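Local coordinates for transcriptional regulator, GntR family (Thermotoga maritima, PDB 3SXM), which probably binds specific DNA sequences to control transcription, its all-helical FCD domain, present here without metal, being a metal-binding part of the regulator, at the interface of chains A and B. Numbering follows the deposited sequence. Chains: chain A/B, Transcriptional regulator, GntR family.

Contact 1: the interface of chains A and B. Residues chain A 21, 26, 72, 75; chain B 13, 16-17.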
loop_
_atom_site.group_PDB
_atom_site.type_symbol
_atom_site.label_atom_id
_atom_site.label_comp_id
_atom_site.label_asym_id
_atom_site.label_seq_id
_atom_site.Cartn_x
_atom_site.Cartn_y
_atom_site.Cartn_z
ATOM N N PHE A 21 1.881 5.733 -0.829
ATOM C CA PHE A 21 1.162 5.520 -2.076
ATOM C C PHE A 21 0.207 6.679 -2.320
ATOM O O PHE A 21 0.102 7.162 -3.449
ATOM C CB PHE A 21 0.360 4.196 -2.045
ATOM C CG PHE A 21 -0.398 3.923 -3.322
ATOM C CD1 PHE A 21 0.221 3.288 -4.372
ATOM C CD2 PHE A 21 -1.734 4.263 -3.470
ATOM C CE1 PHE A 21 -0.462 2.965 -5.531
ATOM C CE2 PHE A 21 -2.384 4.021 -4.661
ATOM C CZ PHE A 21 -1.761 3.370 -5.666
ATOM N N TYR A 26 -1.698 11.215 -5.304
ATOM C CA TYR A 26 -2.725 12.244 -5.128
ATOM C C TYR A 26 -2.109 13.556 -4.639
ATOM O O TYR A 26 -2.780 14.392 -4.069
ATOM C CB TYR A 26 -3.891 11.741 -4.253
ATOM C CG TYR A 26 -4.573 10.588 -4.906
ATOM C CD1 TYR A 26 -5.521 10.823 -5.848
ATOM C CD2 TYR A 26 -4.147 9.291 -4.701
ATOM C CE1 TYR A 26 -6.123 9.782 -6.530
ATOM C CE2 TYR A 26 -4.759 8.235 -5.370
ATOM C CZ TYR A 26 -5.703 8.483 -6.304
ATOM O OH TYR A 26 -6.317 7.446 -7.030
ATOM N N ASN A 72 -10.494 6.682 -2.757
ATOM C CA ASN A 72 -10.649 5.250 -2.896
ATOM C C ASN A 72 -11.268 4.748 -1.596
ATOM O O ASN A 72 -10.575 4.675 -0.582
ATOM C CB ASN A 72 -9.301 4.594 -3.184
ATOM C CG ASN A 72 -9.392 3.096 -3.379
ATOM O OD1 ASN A 72 -10.155 2.410 -2.684
ATOM N ND2 ASN A 72 -8.666 2.575 -4.345
ATOM N N ILE A 75 -9.402 1.821 0.158
ATOM C CA ILE A 75 -8.176 2.249 0.858
ATOM C C ILE A 75 -8.540 2.983 2.125
ATOM O O ILE A 75 -7.971 2.701 3.189
ATOM C CB ILE A 75 -7.251 3.066 -0.050
ATOM C CG1 ILE A 75 -6.736 2.193 -1.173
ATOM C CG2 ILE A 75 -6.089 3.600 0.775
ATOM C CD1 ILE A 75 -5.874 2.936 -2.218
ATOM N N GLU B 13 -6.670 -0.603 -7.854
ATOM C CA GLU B 13 -5.730 0.374 -7.271
ATOM C C GLU B 13 -5.172 -0.154 -5.955
ATOM O O GLU B 13 -3.984 0.040 -5.643
ATOM C CB GLU B 13 -6.385 1.720 -7.057
ATOM C CG GLU B 13 -5.430 2.759 -6.503
ATOM C CD GLU B 13 -6.008 4.167 -6.378
ATOM O OE1 GLU B 13 -7.181 4.336 -6.028
ATOM O OE2 GLU B 13 -5.255 5.124 -6.690
ATOM N N ILE B 16 -2.564 -2.667 -6.651
ATOM C CA ILE B 16 -1.311 -2.054 -7.109
ATOM C C ILE B 16 -0.573 -1.554 -5.862
ATOM O O ILE B 16 0.594 -1.834 -5.677
ATOM C CB ILE B 16 -1.556 -0.932 -8.113
ATOM C CG1 ILE B 16 -2.097 -1.505 -9.474
ATOM C CG2 ILE B 16 -0.296 -0.124 -8.331
ATOM C CD1 ILE B 16 -2.662 -0.475 -10.385
ATOM N N MET B 17 -1.283 -0.818 -5.001
ATOM C CA MET B 17 -0.665 -0.300 -3.761
ATOM C C MET B 17 0.052 -1.405 -2.972
ATOM O O MET B 17 1.218 -1.235 -2.543
ATOM C CB MET B 17 -1.729 0.398 -2.910
ATOM C CG MET B 17 -1.217 0.854 -1.538
ATOM S SD MET B 17 -2.504 1.548 -0.511
ATOM C CE MET B 17 -3.470 0.070 -0.144
HETATM O O HOH W 1 -9.200 6.244 -6.447
#
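The side chain of B:Met17 lies across one face of the A:Phe21 ring, with CB above the ring centre, 3.7 Å from the centroid. Its CG presses on the root of the ring, 3.6 Å from A:Phe21 CG. Both residues hold CG anti to the backbone N (chi1 174° for the methionine), which swings each side chain toward the partner helix. B:Met17 SD then meets A:Ile75 CD1 tip to tip at 4.0 Å, and the bend at chi3 brings CE alongside A:Ile75 CG1. The extended chain of B:Glu13 passes the far end of the same ring, its CG 3.8 Å from A:Phe21 CE2, and its carboxylate stands steeply to the ring, the planes 77° apart. Each carboxylate oxygen then has its own partner. OE2 takes the A:Tyr26 hydroxyl OH at 2.6 Å on its syn lone pair and lies in the plane of the tyrosine ring. OE1 receives the A:Asn72 amide ND2 at 2.9 Å on its anti side, somewhat out of the carboxylate plane, the bond nearly straight at 171°. A water bridges OE1 and the hydroxyl. With both oxygens held, the carboxylate is probably restrained from turning. The patch joins helix 5-25 of chain B to helices 5-25 and 73-90 of chain A in a probable dimer.

Contact 2: the interface of chains A and B. Residues chain A 13-14, 17; chain B 17-18, 21, 72, 75.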
loop_
_atom_site.group_PDB
_atom_site.type_symbol
_atom_site.label_atom_id
_atom_site.label_comp_id
_atom_site.label_asym_id
_atom_site.label_seq_id
_atom_site.Cartn_x
_atom_site.Cartn_y
_atom_site.Cartn_z
ATOM N N GLU A 13 5.314 -0.124 8.806
ATOM C CA GLU A 13 5.530 -0.504 7.403
ATOM C C GLU A 13 4.192 -0.400 6.663
ATOM O O GLU A 13 4.180 0.047 5.508
ATOM C CB GLU A 13 6.082 -1.900 7.285
ATOM C CG GLU A 13 6.251 -2.353 5.836
ATOM C CD GLU A 13 6.951 -3.688 5.678
ATOM O OE1 GLU A 13 6.645 -4.647 6.440
ATOM O OE2 GLU A 13 7.858 -3.790 4.817
ATOM N N THR A 14 3.097 -0.842 7.291
ATOM C CA THR A 14 1.771 -0.712 6.668
ATOM C C THR A 14 1.418 0.734 6.429
ATOM O O THR A 14 0.876 1.100 5.360
ATOM C CB THR A 14 0.697 -1.444 7.503
ATOM O OG1 THR A 14 1.080 -2.810 7.620
ATOM C CG2 THR A 14 -0.660 -1.346 6.871
ATOM N N MET A 17 3.461 1.956 3.387
ATOM C CA MET A 17 2.782 1.426 2.181
ATOM C C MET A 17 1.605 2.304 1.764
ATOM O O MET A 17 1.510 2.687 0.568
ATOM C CB MET A 17 2.377 -0.038 2.400
ATOM C CG MET A 17 1.582 -0.648 1.229
ATOM S SD MET A 17 1.054 -2.308 1.573
ATOM C CE MET A 17 -0.184 -2.004 2.818
ATOM N N MET B 17 -1.283 -0.818 -5.001
ATOM C CA MET B 17 -0.665 -0.300 -3.761
ATOM C C MET B 17 0.052 -1.405 -2.972
ATOM O O MET B 17 1.218 -1.235 -2.543
ATOM C CB MET B 17 -1.729 0.398 -2.910
ATOM C CG MET B 17 -1.217 0.854 -1.538
ATOM S SD MET B 17 -2.504 1.548 -0.511
ATOM C CE MET B 17 -3.470 0.070 -0.144
ATOM N N MET B 18 -0.633 -2.514 -2.733
ATOM C CA MET B 18 -0.104 -3.518 -1.824
ATOM C C MET B 18 0.902 -4.402 -2.552
ATOM O O MET B 18 1.966 -4.711 -2.048
ATOM C CB MET B 18 -1.244 -4.354 -1.257
ATOM C CG MET B 18 -2.218 -3.579 -0.430
ATOM S SD MET B 18 -3.564 -4.565 0.309
ATOM C CE MET B 18 -2.676 -5.391 1.496
ATOM N N PHE B 21 4.195 -2.605 -3.608
ATOM C CA PHE B 21 5.005 -2.331 -2.441
ATOM C C PHE B 21 5.767 -3.566 -2.045
ATOM O O PHE B 21 6.938 -3.498 -1.714
ATOM C CB PHE B 21 4.142 -1.865 -1.251
ATOM C CG PHE B 21 4.917 -1.564 -0.004
ATOM C CD1 PHE B 21 5.447 -0.298 0.220
ATOM C CD2 PHE B 21 5.127 -2.527 0.991
ATOM C CE1 PHE B 21 6.133 0.000 1.352
ATOM C CE2 PHE B 21 5.874 -2.214 2.100
ATOM C CZ PHE B 21 6.371 -0.945 2.292
ATOM N N ASN B 72 4.937 -9.564 6.729
ATOM C CA ASN B 72 4.223 -8.580 7.535
ATOM C C ASN B 72 2.807 -9.106 7.734
ATOM O O ASN B 72 2.001 -9.117 6.793
ATOM C CB ASN B 72 4.244 -7.224 6.828
ATOM C CG ASN B 72 3.520 -6.149 7.604
ATOM O OD1 ASN B 72 2.477 -6.384 8.236
ATOM N ND2 ASN B 72 4.104 -4.962 7.600
ATOM N N ILE B 75 -0.092 -6.767 6.758
ATOM C CA ILE B 75 -0.292 -6.657 5.302
ATOM C C ILE B 75 -0.962 -7.926 4.772
ATOM O O ILE B 75 -1.902 -7.872 3.953
ATOM C CB ILE B 75 1.016 -6.324 4.580
ATOM C CG1 ILE B 75 1.460 -4.906 4.958
ATOM C CG2 ILE B 75 0.831 -6.386 3.045
ATOM C CD1 ILE B 75 2.792 -4.433 4.346
#
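A:Met17 wedges between B:Phe21, B:Met18 and B:Ile75 at the core of this mainly helical interface between FCD domains, the C-terminal domain type of FadR-like GntR regulators. The methionine side chain is the tightly packed part; its CB sits over the centre of the B:Phe21 ring, CG lies 3.7 Å from B:Phe21 CG, and the chain then bends at chi3 (70°), keeping the methyl CE near B:Ile75. SD faces B:Met18 CA at 3.8 Å and the B:Ile75 methyl CD1 at 3.9 Å. An alanine in place of B:Phe21 would remove the flat face under A:Met17, and the methionine side chain, together with the A:Glu13 methylenes, would probably lose its support and shift. The more polar side has less apolar packing and is held by hydrogen bonds. A:Glu13 passes B:Phe21 with its CG 3.8 Å from CE2, the carboxylate plane turned 79° from the ring, and sends OE1 to the amide ND2 of B:Asn72 at 2.8 Å. That bond is nearly straight, and the oxygen lies in the amide plane, though the amide approaches it on the anti side, 21° out of the carboxylate plane. B:Asn72 also caps the N-terminus of helix 73-91: OD1 accepts the backbone N of B:Ile75 at 3.0 Å, the donor well above the carbonyl plane, which should help fix the amide's rotation. Looser is A:Thr14, whose OG1 touches B:Ile75 CG1 at 3.4 Å but which hides little surface here.

Contact 3: the interface of chains A and B. Residues chain A 10-11, 14, 82, 85; chain B 72, 74, 78.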
loop_
_atom_site.group_PDB
_atom_site.type_symbol
_atom_site.label_atom_id
_atom_site.label_comp_id
_atom_site.label_asym_id
_atom_site.label_seq_id
_atom_site.Cartn_x
_atom_site.Cartn_y
_atom_site.Cartn_z
ATOM N N GLU A 10 5.467 -3.759 11.959
ATOM C CA GLU A 10 4.455 -4.112 10.956
ATOM C C GLU A 10 3.525 -2.950 10.764
ATOM O O GLU A 10 3.064 -2.686 9.643
ATOM C CB GLU A 10 3.634 -5.349 11.312
ATOM C CG GLU A 10 4.341 -6.659 11.142
ATOM C CD GLU A 10 3.485 -7.845 11.551
ATOM O OE1 GLU A 10 2.412 -7.612 12.151
ATOM O OE2 GLU A 10 3.915 -8.982 11.326
ATOM N N THR A 11 3.177 -2.280 11.838
ATOM C CA THR A 11 2.253 -1.143 11.803
ATOM C C THR A 11 2.854 0.004 10.996
ATOM O O THR A 11 2.208 0.557 10.105
ATOM C CB THR A 11 1.923 -0.680 13.271
ATOM O OG1 THR A 11 1.392 -1.755 14.031
ATOM C CG2 THR A 11 0.885 0.390 13.224
ATOM N N THR A 14 3.097 -0.842 7.291
ATOM C CA THR A 14 1.771 -0.712 6.668
ATOM C C THR A 14 1.418 0.734 6.429
ATOM O O THR A 14 0.876 1.100 5.360
ATOM C CB THR A 14 0.697 -1.444 7.503
ATOM O OG1 THR A 14 1.080 -2.810 7.620
ATOM C CG2 THR A 14 -0.660 -1.346 6.871
ATOM N N ILE A 82 -7.458 -0.180 10.504
ATOM C CA ILE A 82 -6.199 -0.282 11.218
ATOM C C ILE A 82 -5.941 0.907 12.129
ATOM O O ILE A 82 -4.930 0.932 12.798
ATOM C CB ILE A 82 -5.005 -0.560 10.347
ATOM C CG1 ILE A 82 -4.699 0.603 9.404
ATOM C CG2 ILE A 82 -5.206 -1.900 9.624
ATOM C CD1 ILE A 82 -3.368 0.461 8.622
ATOM N N ARG A 85 -5.097 0.390 15.838
ATOM C CA ARG A 85 -3.742 -0.159 15.966
ATOM C C ARG A 85 -2.668 0.920 15.756
ATOM O O ARG A 85 -1.695 1.043 16.523
ATOM C CB ARG A 85 -3.580 -1.334 14.968
ATOM C CG ARG A 85 -2.177 -1.851 14.882
ATOM C CD ARG A 85 -2.142 -3.226 14.279
ATOM N NE ARG A 85 -0.777 -3.632 14.037
ATOM C CZ ARG A 85 -0.403 -4.860 13.703
ATOM N NH1 ARG A 85 -1.331 -5.834 13.530
ATOM N NH2 ARG A 85 0.895 -5.142 13.541
ATOM N N ASN B 72 4.937 -9.564 6.729
ATOM C CA ASN B 72 4.223 -8.580 7.535
ATOM C C ASN B 72 2.807 -9.106 7.734
ATOM O O ASN B 72 2.001 -9.117 6.793
ATOM C CB ASN B 72 4.244 -7.224 6.828
ATOM C CG ASN B 72 3.520 -6.149 7.604
ATOM O OD1 ASN B 72 2.477 -6.384 8.236
ATOM N ND2 ASN B 72 4.104 -4.962 7.600
ATOM N N LEU B 74 0.257 -8.040 9.253
ATOM C CA LEU B 74 -0.824 -7.065 9.048
ATOM C C LEU B 74 -1.128 -6.901 7.560
ATOM O O LEU B 74 -2.281 -6.905 7.155
ATOM C CB LEU B 74 -0.489 -5.702 9.724
ATOM C CG LEU B 74 -1.559 -4.604 9.565
ATOM C CD1 LEU B 74 -2.868 -5.118 10.086
ATOM C CD2 LEU B 74 -1.115 -3.347 10.314
ATOM N N LEU B 78 -4.611 -7.951 5.729
ATOM C CA LEU B 78 -5.423 -6.979 5.004
ATOM C C LEU B 78 -5.677 -7.545 3.615
ATOM O O LEU B 78 -6.769 -7.386 3.099
ATOM C CB LEU B 78 -4.726 -5.613 4.909
ATOM C CG LEU B 78 -4.615 -4.879 6.252
ATOM C CD1 LEU B 78 -3.772 -3.700 6.066
ATOM C CD2 LEU B 78 -5.973 -4.505 6.781
#
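B:Leu74 reaches into a recess formed by A:Thr14, A:Ile82 and A:Arg85. Its CB already lies near the rim, 3.9 Å from the A:Arg85 guanidinium NH1 and beside A:Thr14 OG1. CG, anti to the backbone N (chi1 180°), carries the fork inward, passing the same hydroxyl. There the branches part: CD1 faces A:Ile82 CG2 at 4.0 Å, while CD2 covers the centre of one guanidinium face, 3.8 Å from A:Arg85 CZ, and also touches A:Thr14 OG1. Partners at its edge fix the turn of the guanidinium and present its face to the leucine: NE donates to A:Thr11 OG1 at 2.9 Å, and NH2 forms a salt bridge with A:Glu10 OE1 at 3.2 Å. The carboxylate of A:Glu10 stacks nearly parallel with the B:Asn72 amide, planes 14° apart. That amide also sends ND2 to the backbone O of A:Glu10 at 3.2 Å, in the carbonyl plane on a lone pair, and A:Thr14 OG1 donates to the same O at 2.8 Å, tilted from the carbonyl plane. One turn further along the helix, B:Leu78 CD2 packs on A:Ile82 CG2. In the all-helical fold, the first two turns of helix 73-91 of chain B, with B:Asn72 just before them, dock against helices 5-25 and 73-90 of chain A.

The three contacts follow one another along the A–B interface. The C-alpha centres of contact 1 and contact 2 are about 11 Å apart, those of contact 2 and contact 3 about 8 Å, and those of contact 1 and contact 3 about 16 Å. B:Met17 belongs to contacts 1 and 2, A:Thr14 and B:Asn72 to contacts 2 and 3. Contact 2 largely repeats contact 1 with the chains exchanged, as two-fold symmetry demands, and contact 3 continues from contact 2, away from contact 1. Helix 5-25 and the helix starting at residue 73 serve throughout, and the two-fold pairing is consistent with a dimer of the regulator.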